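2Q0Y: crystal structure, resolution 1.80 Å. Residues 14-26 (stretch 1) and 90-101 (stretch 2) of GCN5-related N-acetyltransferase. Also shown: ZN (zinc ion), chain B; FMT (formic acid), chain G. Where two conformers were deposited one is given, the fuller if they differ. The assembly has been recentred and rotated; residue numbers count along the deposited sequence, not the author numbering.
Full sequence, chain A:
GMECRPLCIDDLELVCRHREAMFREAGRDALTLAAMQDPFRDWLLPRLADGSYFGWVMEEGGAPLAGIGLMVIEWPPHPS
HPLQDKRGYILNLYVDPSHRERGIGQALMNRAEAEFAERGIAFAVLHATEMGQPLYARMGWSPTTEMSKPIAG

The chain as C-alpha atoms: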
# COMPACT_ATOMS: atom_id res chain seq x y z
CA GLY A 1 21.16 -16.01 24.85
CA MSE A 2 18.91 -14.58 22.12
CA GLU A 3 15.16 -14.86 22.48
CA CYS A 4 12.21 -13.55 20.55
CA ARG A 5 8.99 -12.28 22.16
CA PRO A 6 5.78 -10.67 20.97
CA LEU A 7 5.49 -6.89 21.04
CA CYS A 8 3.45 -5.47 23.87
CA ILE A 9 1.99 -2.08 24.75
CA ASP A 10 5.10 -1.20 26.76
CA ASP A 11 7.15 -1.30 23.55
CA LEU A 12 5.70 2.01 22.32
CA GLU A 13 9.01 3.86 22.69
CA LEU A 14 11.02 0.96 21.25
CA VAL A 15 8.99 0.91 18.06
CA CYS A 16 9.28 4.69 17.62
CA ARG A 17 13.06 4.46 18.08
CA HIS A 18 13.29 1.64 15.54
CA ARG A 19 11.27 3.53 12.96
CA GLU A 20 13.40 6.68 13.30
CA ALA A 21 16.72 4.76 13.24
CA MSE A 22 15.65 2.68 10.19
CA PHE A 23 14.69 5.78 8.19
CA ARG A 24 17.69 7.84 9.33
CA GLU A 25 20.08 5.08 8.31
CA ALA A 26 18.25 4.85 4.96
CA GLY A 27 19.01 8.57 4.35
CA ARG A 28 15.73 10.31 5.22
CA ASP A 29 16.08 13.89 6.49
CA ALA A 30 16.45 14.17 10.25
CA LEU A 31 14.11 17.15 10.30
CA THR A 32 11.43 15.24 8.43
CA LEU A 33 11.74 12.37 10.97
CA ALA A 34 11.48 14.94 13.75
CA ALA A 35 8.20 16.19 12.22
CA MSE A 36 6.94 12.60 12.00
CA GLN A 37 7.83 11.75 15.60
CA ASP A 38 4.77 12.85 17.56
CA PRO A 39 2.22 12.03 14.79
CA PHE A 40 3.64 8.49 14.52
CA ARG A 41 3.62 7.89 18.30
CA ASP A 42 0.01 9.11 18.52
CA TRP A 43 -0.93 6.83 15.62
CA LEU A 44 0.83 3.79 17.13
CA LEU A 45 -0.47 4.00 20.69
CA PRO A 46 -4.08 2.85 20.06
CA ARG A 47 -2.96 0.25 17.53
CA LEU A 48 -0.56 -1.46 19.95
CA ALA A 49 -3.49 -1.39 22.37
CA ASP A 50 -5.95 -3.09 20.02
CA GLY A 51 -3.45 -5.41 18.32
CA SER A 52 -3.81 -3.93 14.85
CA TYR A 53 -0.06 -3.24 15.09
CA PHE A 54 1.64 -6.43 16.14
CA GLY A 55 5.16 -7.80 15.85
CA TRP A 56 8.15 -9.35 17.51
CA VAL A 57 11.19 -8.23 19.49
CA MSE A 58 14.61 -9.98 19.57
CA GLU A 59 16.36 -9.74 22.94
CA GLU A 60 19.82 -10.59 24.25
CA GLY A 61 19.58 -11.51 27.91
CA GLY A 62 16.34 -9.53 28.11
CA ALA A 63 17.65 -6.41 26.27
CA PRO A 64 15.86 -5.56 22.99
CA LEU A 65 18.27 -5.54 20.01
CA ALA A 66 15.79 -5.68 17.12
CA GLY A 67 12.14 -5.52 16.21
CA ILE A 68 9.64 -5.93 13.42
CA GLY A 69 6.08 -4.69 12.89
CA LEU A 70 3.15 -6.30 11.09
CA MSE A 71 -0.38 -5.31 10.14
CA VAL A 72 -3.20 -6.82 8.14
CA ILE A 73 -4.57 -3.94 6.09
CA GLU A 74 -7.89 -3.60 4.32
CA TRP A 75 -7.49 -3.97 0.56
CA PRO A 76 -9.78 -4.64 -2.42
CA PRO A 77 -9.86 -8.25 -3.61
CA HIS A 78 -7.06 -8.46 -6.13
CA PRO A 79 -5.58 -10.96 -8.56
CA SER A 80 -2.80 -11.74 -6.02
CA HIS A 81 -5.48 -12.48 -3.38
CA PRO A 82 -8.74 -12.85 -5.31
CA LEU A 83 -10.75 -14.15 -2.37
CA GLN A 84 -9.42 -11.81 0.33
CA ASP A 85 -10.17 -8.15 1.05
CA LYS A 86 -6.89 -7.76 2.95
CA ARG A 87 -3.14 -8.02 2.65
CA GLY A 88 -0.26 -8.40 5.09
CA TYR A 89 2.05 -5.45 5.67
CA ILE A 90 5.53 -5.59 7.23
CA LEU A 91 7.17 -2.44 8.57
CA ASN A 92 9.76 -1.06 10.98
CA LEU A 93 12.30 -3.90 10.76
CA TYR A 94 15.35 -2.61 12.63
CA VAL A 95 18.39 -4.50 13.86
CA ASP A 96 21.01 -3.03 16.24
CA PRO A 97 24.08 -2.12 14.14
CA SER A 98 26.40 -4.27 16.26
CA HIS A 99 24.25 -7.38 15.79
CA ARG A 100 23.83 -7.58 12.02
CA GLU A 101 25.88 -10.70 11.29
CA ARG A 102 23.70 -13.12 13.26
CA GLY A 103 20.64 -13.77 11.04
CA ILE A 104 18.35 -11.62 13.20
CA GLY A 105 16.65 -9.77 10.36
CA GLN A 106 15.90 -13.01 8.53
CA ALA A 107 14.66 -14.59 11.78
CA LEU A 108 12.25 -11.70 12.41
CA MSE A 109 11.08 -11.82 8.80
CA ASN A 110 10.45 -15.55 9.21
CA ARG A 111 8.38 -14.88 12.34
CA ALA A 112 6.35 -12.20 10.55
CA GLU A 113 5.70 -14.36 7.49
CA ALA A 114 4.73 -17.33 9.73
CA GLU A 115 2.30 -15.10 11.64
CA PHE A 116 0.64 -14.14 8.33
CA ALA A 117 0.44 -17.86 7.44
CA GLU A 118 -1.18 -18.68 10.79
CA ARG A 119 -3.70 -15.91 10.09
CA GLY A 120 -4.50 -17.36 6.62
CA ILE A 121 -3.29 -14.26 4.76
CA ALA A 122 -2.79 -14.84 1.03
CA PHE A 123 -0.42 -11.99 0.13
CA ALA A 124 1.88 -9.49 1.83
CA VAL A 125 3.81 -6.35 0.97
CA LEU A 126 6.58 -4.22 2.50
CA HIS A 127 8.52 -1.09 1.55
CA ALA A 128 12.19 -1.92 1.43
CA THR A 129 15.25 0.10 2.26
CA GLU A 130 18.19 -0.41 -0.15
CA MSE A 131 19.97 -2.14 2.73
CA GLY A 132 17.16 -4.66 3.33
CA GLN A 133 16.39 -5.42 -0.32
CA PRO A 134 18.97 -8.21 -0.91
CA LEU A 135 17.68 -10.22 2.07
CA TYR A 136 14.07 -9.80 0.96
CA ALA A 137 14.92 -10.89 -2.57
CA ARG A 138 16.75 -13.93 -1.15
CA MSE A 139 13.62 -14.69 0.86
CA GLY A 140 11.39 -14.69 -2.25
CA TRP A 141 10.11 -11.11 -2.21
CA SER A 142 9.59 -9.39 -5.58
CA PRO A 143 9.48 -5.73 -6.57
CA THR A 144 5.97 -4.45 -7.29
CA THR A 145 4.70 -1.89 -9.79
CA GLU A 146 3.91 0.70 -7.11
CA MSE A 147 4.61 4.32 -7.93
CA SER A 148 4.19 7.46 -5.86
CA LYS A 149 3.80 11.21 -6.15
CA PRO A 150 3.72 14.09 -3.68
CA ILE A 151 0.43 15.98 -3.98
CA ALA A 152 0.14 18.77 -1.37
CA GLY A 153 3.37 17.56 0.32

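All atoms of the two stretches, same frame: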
# COMPACT_ATOMS: atom_id res chain seq x y z
N LEU A 14 10.14 1.81 22.05
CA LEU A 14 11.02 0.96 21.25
C LEU A 14 10.69 1.03 19.77
O LEU A 14 11.58 1.22 18.91
CB LEU A 14 10.91 -0.49 21.72
CG LEU A 14 11.80 -1.54 21.05
CD1 LEU A 14 13.27 -1.31 21.37
CD2 LEU A 14 11.39 -2.93 21.53
N VAL A 15 9.41 0.88 19.45
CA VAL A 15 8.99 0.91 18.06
C VAL A 15 9.27 2.26 17.42
O VAL A 15 9.76 2.33 16.28
CB VAL A 15 7.51 0.53 17.89
CG1 VAL A 15 7.09 0.64 16.42
CG2 VAL A 15 7.24 -0.90 18.39
N CYS A 16 8.99 3.35 18.13
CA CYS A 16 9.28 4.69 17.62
C CYS A 16 10.76 4.90 17.36
O CYS A 16 11.13 5.53 16.38
CB CYS A 16 8.77 5.76 18.58
SG CYS A 16 6.97 5.74 18.79
N ARG A 17 11.60 4.38 18.25
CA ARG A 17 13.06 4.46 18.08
C ARG A 17 13.52 3.68 16.86
O ARG A 17 14.39 4.16 16.10
CB ARG A 17 13.79 3.92 19.33
CG ARG A 17 13.94 4.90 20.47
CD ARG A 17 14.59 4.24 21.73
NE ARG A 17 15.99 3.86 21.53
CZ ARG A 17 17.03 4.53 22.04
N HIS A 18 12.97 2.48 16.69
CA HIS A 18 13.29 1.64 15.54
C HIS A 18 12.93 2.31 14.21
O HIS A 18 13.72 2.33 13.27
CB HIS A 18 12.58 0.29 15.64
CG HIS A 18 13.17 -0.65 16.64
ND1 HIS A 18 12.59 -1.86 16.93
CD2 HIS A 18 14.28 -0.55 17.42
CE1 HIS A 18 13.33 -2.48 17.84
NE2 HIS A 18 14.36 -1.71 18.15
N ARG A 19 11.72 2.85 14.15
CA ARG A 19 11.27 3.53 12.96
C ARG A 19 12.21 4.68 12.59
O ARG A 19 12.62 4.80 11.45
CB ARG A 19 9.84 4.04 13.14
CG ARG A 19 9.22 4.67 11.89
CD ARG A 19 7.74 4.85 12.06
NE ARG A 19 7.07 5.35 10.85
CZ ARG A 19 6.69 4.60 9.82
NH1 ARG A 19 6.99 3.30 9.77
NH2 ARG A 19 6.08 5.15 8.80
N GLU A 20 12.53 5.53 13.56
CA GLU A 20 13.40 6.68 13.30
C GLU A 20 14.79 6.22 12.84
O GLU A 20 15.34 6.74 11.85
CB GLU A 20 13.51 7.54 14.56
CG GLU A 20 14.35 8.80 14.44
CD GLU A 20 14.16 9.73 15.63
OE1 GLU A 20 13.00 10.08 15.97
OE2 GLU A 20 15.18 10.12 16.23
N ALA A 21 15.35 5.24 13.55
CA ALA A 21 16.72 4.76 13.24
C ALA A 21 16.78 4.14 11.84
O ALA A 21 17.71 4.40 11.08
CB ALA A 21 17.21 3.76 14.30
N MSE A 22 15.78 3.32 11.51
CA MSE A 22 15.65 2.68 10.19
C MSE A 22 15.63 3.72 9.07
O MSE A 22 16.37 3.63 8.10
CB MSE A 22 14.39 1.81 10.15
CG MSE A 22 14.05 1.20 8.81
SE MSE A 22 12.25 0.50 8.72
CE MSE A 22 11.28 2.20 8.65
N PHE A 23 14.77 4.73 9.21
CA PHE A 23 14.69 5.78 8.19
C PHE A 23 15.92 6.68 8.15
O PHE A 23 16.34 7.11 7.07
CB PHE A 23 13.43 6.63 8.40
CG PHE A 23 12.15 6.00 7.90
CD1 PHE A 23 12.05 5.52 6.60
CD2 PHE A 23 11.03 5.94 8.72
CE1 PHE A 23 10.87 4.99 6.13
CE2 PHE A 23 9.85 5.39 8.26
CZ PHE A 23 9.77 4.92 6.96
N ARG A 24 16.50 6.99 9.30
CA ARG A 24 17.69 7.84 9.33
C ARG A 24 18.82 7.14 8.61
O ARG A 24 19.51 7.73 7.78
CB ARG A 24 18.10 8.14 10.77
CG ARG A 24 19.34 9.00 10.91
CD ARG A 24 19.62 9.32 12.38
NE ARG A 24 19.75 8.09 13.17
CZ ARG A 24 19.38 7.96 14.45
NH1 ARG A 24 18.88 8.99 15.14
NH2 ARG A 24 19.52 6.78 15.06
N GLU A 25 18.99 5.86 8.91
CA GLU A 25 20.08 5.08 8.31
C GLU A 25 19.85 4.91 6.80
O GLU A 25 20.81 4.77 6.04
CB GLU A 25 20.27 3.74 9.04
CG GLU A 25 21.01 3.88 10.39
CD GLU A 25 20.96 2.62 11.27
OE1 GLU A 25 20.76 1.54 10.70
OE2 GLU A 25 21.13 2.72 12.51
N ALA A 26 18.60 4.93 6.37
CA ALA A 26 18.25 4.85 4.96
C ALA A 26 18.37 6.21 4.24
O ALA A 26 18.14 6.29 3.04
CB ALA A 26 16.86 4.32 4.81
N ILE A 90 4.38 -5.53 6.33
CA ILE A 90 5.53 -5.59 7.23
C ILE A 90 6.19 -4.22 7.23
O ILE A 90 6.38 -3.61 6.18
CB ILE A 90 6.54 -6.69 6.80
CG1 ILE A 90 5.86 -8.06 6.87
CG2 ILE A 90 7.81 -6.65 7.67
CD1 ILE A 90 6.70 -9.20 6.40
N LEU A 91 6.54 -3.74 8.42
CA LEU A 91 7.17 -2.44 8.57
C LEU A 91 8.06 -2.38 9.81
O LEU A 91 7.97 -3.23 10.71
CB LEU A 91 6.12 -1.31 8.62
CG LEU A 91 5.22 -1.18 9.84
CD1 LEU A 91 4.52 0.17 9.88
CD2 LEU A 91 4.21 -2.32 9.96
N ASN A 92 8.92 -1.36 9.83
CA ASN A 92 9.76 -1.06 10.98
C ASN A 92 10.73 -2.16 11.41
O ASN A 92 11.08 -2.25 12.59
CB ASN A 92 8.92 -0.64 12.20
CG ASN A 92 8.17 0.65 11.97
OD1 ASN A 92 8.61 1.51 11.21
ND2 ASN A 92 7.02 0.78 12.62
N LEU A 93 11.21 -2.96 10.46
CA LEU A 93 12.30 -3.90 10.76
C LEU A 93 13.58 -3.11 11.02
O LEU A 93 14.07 -2.38 10.14
CB LEU A 93 12.53 -4.87 9.60
CG LEU A 93 13.73 -5.83 9.80
CD1 LEU A 93 13.59 -6.67 11.06
CD2 LEU A 93 13.93 -6.73 8.61
N TYR A 94 14.10 -3.26 12.23
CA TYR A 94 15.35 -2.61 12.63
C TYR A 94 16.17 -3.59 13.44
O TYR A 94 15.64 -4.24 14.35
CB TYR A 94 15.12 -1.34 13.44
CG TYR A 94 16.42 -0.61 13.71
CD1 TYR A 94 17.07 0.10 12.69
CD2 TYR A 94 17.04 -0.66 14.96
CE1 TYR A 94 18.27 0.75 12.92
CE2 TYR A 94 18.24 -0.03 15.21
CZ TYR A 94 18.86 0.68 14.18
OH TYR A 94 20.05 1.31 14.43
N VAL A 95 17.45 -3.68 13.10
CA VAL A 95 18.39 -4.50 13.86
C VAL A 95 19.56 -3.65 14.36
O VAL A 95 20.19 -2.93 13.58
CB VAL A 95 18.93 -5.69 13.02
CG1 VAL A 95 19.86 -6.56 13.84
CG2 VAL A 95 17.81 -6.55 12.46
N ASP A 96 19.86 -3.74 15.65
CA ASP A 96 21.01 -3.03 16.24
C ASP A 96 22.25 -3.20 15.35
O ASP A 96 22.58 -4.30 14.97
CB ASP A 96 21.33 -3.57 17.63
CG ASP A 96 22.59 -2.97 18.22
OD1 ASP A 96 22.54 -1.79 18.62
OD2 ASP A 96 23.63 -3.65 18.30
N PRO A 97 22.93 -2.09 15.01
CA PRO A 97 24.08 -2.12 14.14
C PRO A 97 25.23 -3.05 14.52
O PRO A 97 26.00 -3.46 13.65
CB PRO A 97 24.56 -0.66 14.17
CG PRO A 97 23.40 0.12 14.45
CD PRO A 97 22.56 -0.71 15.36
N SER A 98 25.37 -3.35 15.81
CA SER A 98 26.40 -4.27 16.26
C SER A 98 25.99 -5.73 16.28
O SER A 98 26.78 -6.57 16.71
CB SER A 98 26.88 -3.86 17.64
OG SER A 98 27.46 -2.57 17.53
N HIS A 99 24.79 -6.03 15.78
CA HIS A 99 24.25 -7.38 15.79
C HIS A 99 23.68 -7.78 14.44
O HIS A 99 22.70 -8.54 14.38
CB HIS A 99 23.21 -7.50 16.91
CG HIS A 99 23.82 -7.49 18.27
ND1 HIS A 99 24.10 -6.31 18.94
CD2 HIS A 99 24.23 -8.49 19.08
CE1 HIS A 99 24.66 -6.60 20.10
NE2 HIS A 99 24.76 -7.91 20.21
N ARG A 100 24.32 -7.31 13.36
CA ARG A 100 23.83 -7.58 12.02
C ARG A 100 24.44 -8.78 11.28
O ARG A 100 24.07 -9.06 10.14
CB ARG A 100 23.94 -6.31 11.18
CG ARG A 100 22.89 -5.34 11.62
CD ARG A 100 22.93 -4.06 10.87
NE ARG A 100 21.97 -3.13 11.43
CZ ARG A 100 21.93 -1.85 11.11
NH1 ARG A 100 22.76 -1.38 10.19
NH2 ARG A 100 21.07 -1.05 11.70
N GLU A 101 25.31 -9.52 11.94
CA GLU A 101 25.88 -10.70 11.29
C GLU A 101 25.46 -11.99 12.00
O GLU A 101 26.25 -12.93 12.13
CB GLU A 101 27.41 -10.57 11.25
CG GLU A 101 27.90 -9.26 10.60
CD GLU A 101 27.33 -9.02 9.19
OE1 GLU A 101 26.89 -9.99 8.53
OE2 GLU A 101 27.32 -7.84 8.75
ZN ZN B . 25.38 -9.01 21.75
C FMT G . 5.83 2.26 7.03
O1 FMT G . 5.07 3.08 6.59
O2 FMT G . 7.02 2.40 6.87
O HOH W 1 10.30 -2.42 15.25

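A helix crosses a strand almost at a right angle, and the contact combines a small apolar and aromatic cluster around Tyr-94 with polar anchors at Arg-19, midway along the helical segment, and at Glu-25, at its C-terminal end. The axes of helix 14-25 and strand 90-95 approach to 7.6 Å at 81°, so the backbones come close only where they cross, near His-18 and Tyr-94 and near Arg-19 and Asn-92.

Tyr-94 points toward the helix and lies against successive turns. Ala-21 CB sits over one face of its ring, 3.8 Å from the centroid, a CH-pi contact. The His-18 ring meets the tyrosine obliquely, with CD2 3.7 Å from Tyr-94 CD2, and a water links His-18 ND1 to Asn-92 O. Beyond the ring, Tyr-94 OH donates to Glu-25 OE2 (2.6 Å), while Glu-25 OE1 forms a salt bridge with Arg-100 NH2 (2.8 Å). Arg-100 NE and NH2 also both donate to Val-95 O, so NH2 is shared between that carbonyl and the carboxylate.

At Asn-92, whose backbone takes positive phi, the selenium of Met-22 packs 3.7 Å from Asn-92 CA. The extended Arg-19 reaches Asn-92 OD1 through NH1 (2.8 Å); its guanidinium also binds a formic acid molecule.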